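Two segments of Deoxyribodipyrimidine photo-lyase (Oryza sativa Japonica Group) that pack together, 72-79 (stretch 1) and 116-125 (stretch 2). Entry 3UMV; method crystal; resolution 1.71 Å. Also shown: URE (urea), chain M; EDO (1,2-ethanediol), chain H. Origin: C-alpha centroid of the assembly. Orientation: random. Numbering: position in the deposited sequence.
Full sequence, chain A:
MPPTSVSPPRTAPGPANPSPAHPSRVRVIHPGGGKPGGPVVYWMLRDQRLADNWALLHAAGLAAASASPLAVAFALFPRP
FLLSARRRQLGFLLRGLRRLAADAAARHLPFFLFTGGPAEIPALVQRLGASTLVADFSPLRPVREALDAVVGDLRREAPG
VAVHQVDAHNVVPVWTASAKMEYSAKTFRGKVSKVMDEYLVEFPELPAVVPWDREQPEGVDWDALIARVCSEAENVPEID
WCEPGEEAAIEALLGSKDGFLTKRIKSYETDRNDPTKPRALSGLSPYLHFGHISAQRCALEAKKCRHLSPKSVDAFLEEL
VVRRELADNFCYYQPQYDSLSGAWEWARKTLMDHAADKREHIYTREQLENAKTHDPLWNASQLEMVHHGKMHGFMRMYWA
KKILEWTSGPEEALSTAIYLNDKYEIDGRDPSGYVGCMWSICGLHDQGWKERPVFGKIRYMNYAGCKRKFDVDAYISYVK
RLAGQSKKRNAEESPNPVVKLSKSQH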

# COMPACT_ATOMS: atom_id res chain seq x y z
N VAL A 72 -13.26 11.48 13.51
CA VAL A 72 -12.54 10.44 12.77
C VAL A 72 -12.72 9.12 13.51
O VAL A 72 -12.68 9.08 14.75
N ALA A 73 -12.94 8.04 12.77
CA ALA A 73 -13.05 6.71 13.36
C ALA A 73 -12.17 5.73 12.62
O ALA A 73 -12.12 5.75 11.39
N PHE A 74 -11.45 4.89 13.36
CA PHE A 74 -10.62 3.85 12.75
C PHE A 74 -11.02 2.49 13.28
O PHE A 74 -11.10 2.29 14.50
N ALA A 75 -11.28 1.54 12.39
CA ALA A 75 -11.59 0.17 12.83
C ALA A 75 -10.43 -0.77 12.53
O ALA A 75 -10.05 -0.94 11.37
N LEU A 76 -9.86 -1.37 13.57
CA LEU A 76 -8.87 -2.42 13.40
C LEU A 76 -9.58 -3.76 13.16
O LEU A 76 -10.41 -4.16 13.97
N PHE A 77 -9.28 -4.45 12.06
CA PHE A 77 -9.84 -5.79 11.89
C PHE A 77 -9.25 -6.69 12.97
O PHE A 77 -8.04 -6.70 13.18
N PRO A 78 -10.10 -7.44 13.67
CA PRO A 78 -9.59 -8.30 14.74
C PRO A 78 -8.88 -9.56 14.20
O PRO A 78 -8.98 -9.86 13.01
N ARG A 79 -8.17 -10.26 15.08
CA ARG A 79 -7.51 -11.52 14.73
C ARG A 79 -8.43 -12.37 13.85
O ARG A 79 -9.61 -12.53 14.16
N GLY A 116 -12.86 -4.05 17.61
CA GLY A 116 -13.76 -5.17 17.40
C GLY A 116 -14.05 -5.46 15.93
O GLY A 116 -14.46 -6.56 15.59
N GLY A 117 -13.83 -4.47 15.07
CA GLY A 117 -14.05 -4.65 13.65
C GLY A 117 -14.90 -3.55 13.07
O GLY A 117 -15.41 -2.70 13.81
N PRO A 118 -15.07 -3.55 11.73
CA PRO A 118 -15.83 -2.52 11.02
C PRO A 118 -17.31 -2.40 11.43
O PRO A 118 -17.89 -1.35 11.20
N ALA A 119 -17.91 -3.44 12.00
CA ALA A 119 -19.31 -3.35 12.43
C ALA A 119 -19.53 -2.26 13.49
O ALA A 119 -20.65 -1.78 13.68
N GLU A 120 -18.46 -1.88 14.17
CA GLU A 120 -18.52 -0.81 15.15
C GLU A 120 -18.74 0.56 14.49
O GLU A 120 -19.21 1.50 15.13
N ILE A 121 -18.41 0.66 13.21
CA ILE A 121 -18.51 1.92 12.46
C ILE A 121 -19.99 2.33 12.30
O ILE A 121 -20.38 3.44 12.69
N PRO A 122 -20.82 1.44 11.74
CA PRO A 122 -22.23 1.82 11.65
C PRO A 122 -22.87 2.01 13.03
O PRO A 122 -23.76 2.86 13.19
N ALA A 123 -22.43 1.22 14.00
CA ALA A 123 -22.94 1.38 15.36
C ALA A 123 -22.69 2.81 15.85
O ALA A 123 -23.59 3.44 16.40
N LEU A 124 -21.47 3.31 15.64
CA LEU A 124 -21.14 4.66 16.07
C LEU A 124 -21.96 5.70 15.31
O LEU A 124 -22.52 6.62 15.91
N VAL A 125 -22.05 5.54 14.00
CA VAL A 125 -22.78 6.48 13.16
C VAL A 125 -24.21 6.65 13.67
O VAL A 125 -24.75 7.77 13.67

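The strand of stretch 1 runs roughly antiparallel, at 154°, to the helix of stretch 2, their axes 9.4 Å apart at closest approach, and the alternation of strand side chains sets the rule of the contact: Ala73 and Ala75 point toward stretch 2, Val72 and Phe74 (both t) point away. The small inward residues of the strand face larger side chains of the helix, Ile121 and Leu124.

Ala73 CB meets Ile121 CD1 at 3.9 Å and Leu124 CD2 at 4.1 Å. Leu124, one helical turn after Ile121, points toward the strand with chi1 t and chi2 p; Ile121 leaves sideways, but its m, m rotamer brings its end nearer. Phe74, turned away, has urea O oblique to its ring, 3.7 Å from Phe74 CZ. Ala75 then packs on both side chain and backbone, its CB 4.1 Å from Ile121 CG1, 3.9 Å from Pro118 CA and 3.8 Å from Gly117 O.

Beyond the strand, Leu76 (t, p) points sideways and places CD1 3.3 Å from urea N1, while its backbone O lies 3.6 Å from Gly117 N. Phe77 begins away from stretch 2, yet chi1 m swings the ring back so that Pro118 CG covers one face, 4.2 Å from Phe77 CE1; urea N1 sits at the ring edge, 2.7 Å from Phe77 N. Pro78 points toward the glycines, with CG 3.5 Å from Gly116 O and CD 3.8 Å from Gly117 CA. A CB on Gly117 would be tight against Pro78 CD, and its backbone angles by themselves call for glycine. Arg79 reaches no part of stretch 2; its O accepts a 2.8 Å hydrogen bond from O2 of 1,2-ethanediol.

No hydrogen bond crosses the contact. Within stretch 2, Glu120 (m, t) folds back to accept a weak one, Gly116 N to Glu120 OE1 at 2.7 Å.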

# COMPACT_ATOMS: atom_id res chain seq x y z
CB VAL A 72 -11.03 10.75 12.65
CG1 VAL A 72 -10.30 9.60 11.96
CG2 VAL A 72 -10.80 12.07 11.92
CB ALA A 73 -14.51 6.23 13.36
CB PHE A 74 -9.14 4.08 13.05
CG PHE A 74 -8.24 3.11 12.35
CD1 PHE A 74 -7.70 3.42 11.11
CD2 PHE A 74 -7.95 1.87 12.91
CE1 PHE A 74 -6.88 2.52 10.46
CE2 PHE A 74 -7.13 0.97 12.27
CZ PHE A 74 -6.59 1.28 11.04
CB ALA A 75 -12.86 -0.34 12.17
CB LEU A 76 -7.99 -2.53 14.64
CG LEU A 76 -6.81 -3.50 14.49
CD1 LEU A 76 -5.78 -2.95 13.49
CD2 LEU A 76 -6.15 -3.79 15.84
CB PHE A 77 -9.53 -6.35 10.50
CG PHE A 77 -10.25 -5.66 9.38
CD1 PHE A 77 -11.16 -6.34 8.59
CD2 PHE A 77 -10.01 -4.32 9.10
CE1 PHE A 77 -11.82 -5.70 7.55
CE2 PHE A 77 -10.67 -3.68 8.07
CZ PHE A 77 -11.58 -4.37 7.29
CB PRO A 78 -10.86 -8.70 15.49
CG PRO A 78 -11.92 -8.69 14.44
CD PRO A 78 -11.56 -7.50 13.55
CB ARG A 79 -7.15 -12.27 16.02
CG ARG A 79 -6.44 -13.59 15.84
CD ARG A 79 -6.33 -14.32 17.17
NE ARG A 79 -7.66 -14.52 17.75
CZ ARG A 79 -7.90 -14.69 19.05
NH1 ARG A 79 -9.14 -14.86 19.48
NH2 ARG A 79 -6.89 -14.67 19.93
CB PRO A 118 -15.70 -2.93 9.55
CG PRO A 118 -15.21 -4.35 9.56
CD PRO A 118 -14.40 -4.48 10.81
CB ALA A 119 -19.80 -4.70 12.95
CB GLU A 120 -17.26 -0.81 16.01
CG GLU A 120 -17.18 -2.02 16.95
CD GLU A 120 -15.84 -2.16 17.65
OE1 GLU A 120 -14.82 -2.36 16.96
OE2 GLU A 120 -15.80 -2.07 18.90
CB ILE A 121 -17.80 1.81 11.09
CG1 ILE A 121 -16.30 1.61 11.29
CG2 ILE A 121 -18.09 3.04 10.21
CD1 ILE A 121 -15.60 2.80 11.94
CB PRO A 122 -22.87 0.63 10.91
CG PRO A 122 -21.89 -0.47 10.98
CD PRO A 122 -20.54 0.19 11.01
CB ALA A 123 -22.29 0.38 16.30
CB LEU A 124 -19.64 4.95 15.88
CG LEU A 124 -19.26 6.41 16.15
CD1 LEU A 124 -19.25 6.68 17.64
CD2 LEU A 124 -17.90 6.73 15.55
CB VAL A 125 -22.77 6.02 11.67
CG1 VAL A 125 -23.85 6.74 10.88
CG2 VAL A 125 -21.39 6.26 11.06
C URE M . -6.86 -2.63 9.71
O URE M . -7.70 -1.79 9.38
N1 URE M . -7.16 -3.54 10.60
N2 URE M . -5.67 -2.65 9.17
C1 EDO H . -10.18 -11.32 18.31
O1 EDO H . -10.19 -10.19 19.10
C2 EDO H . -11.26 -11.62 17.52
O2 EDO H . -11.14 -12.54 16.50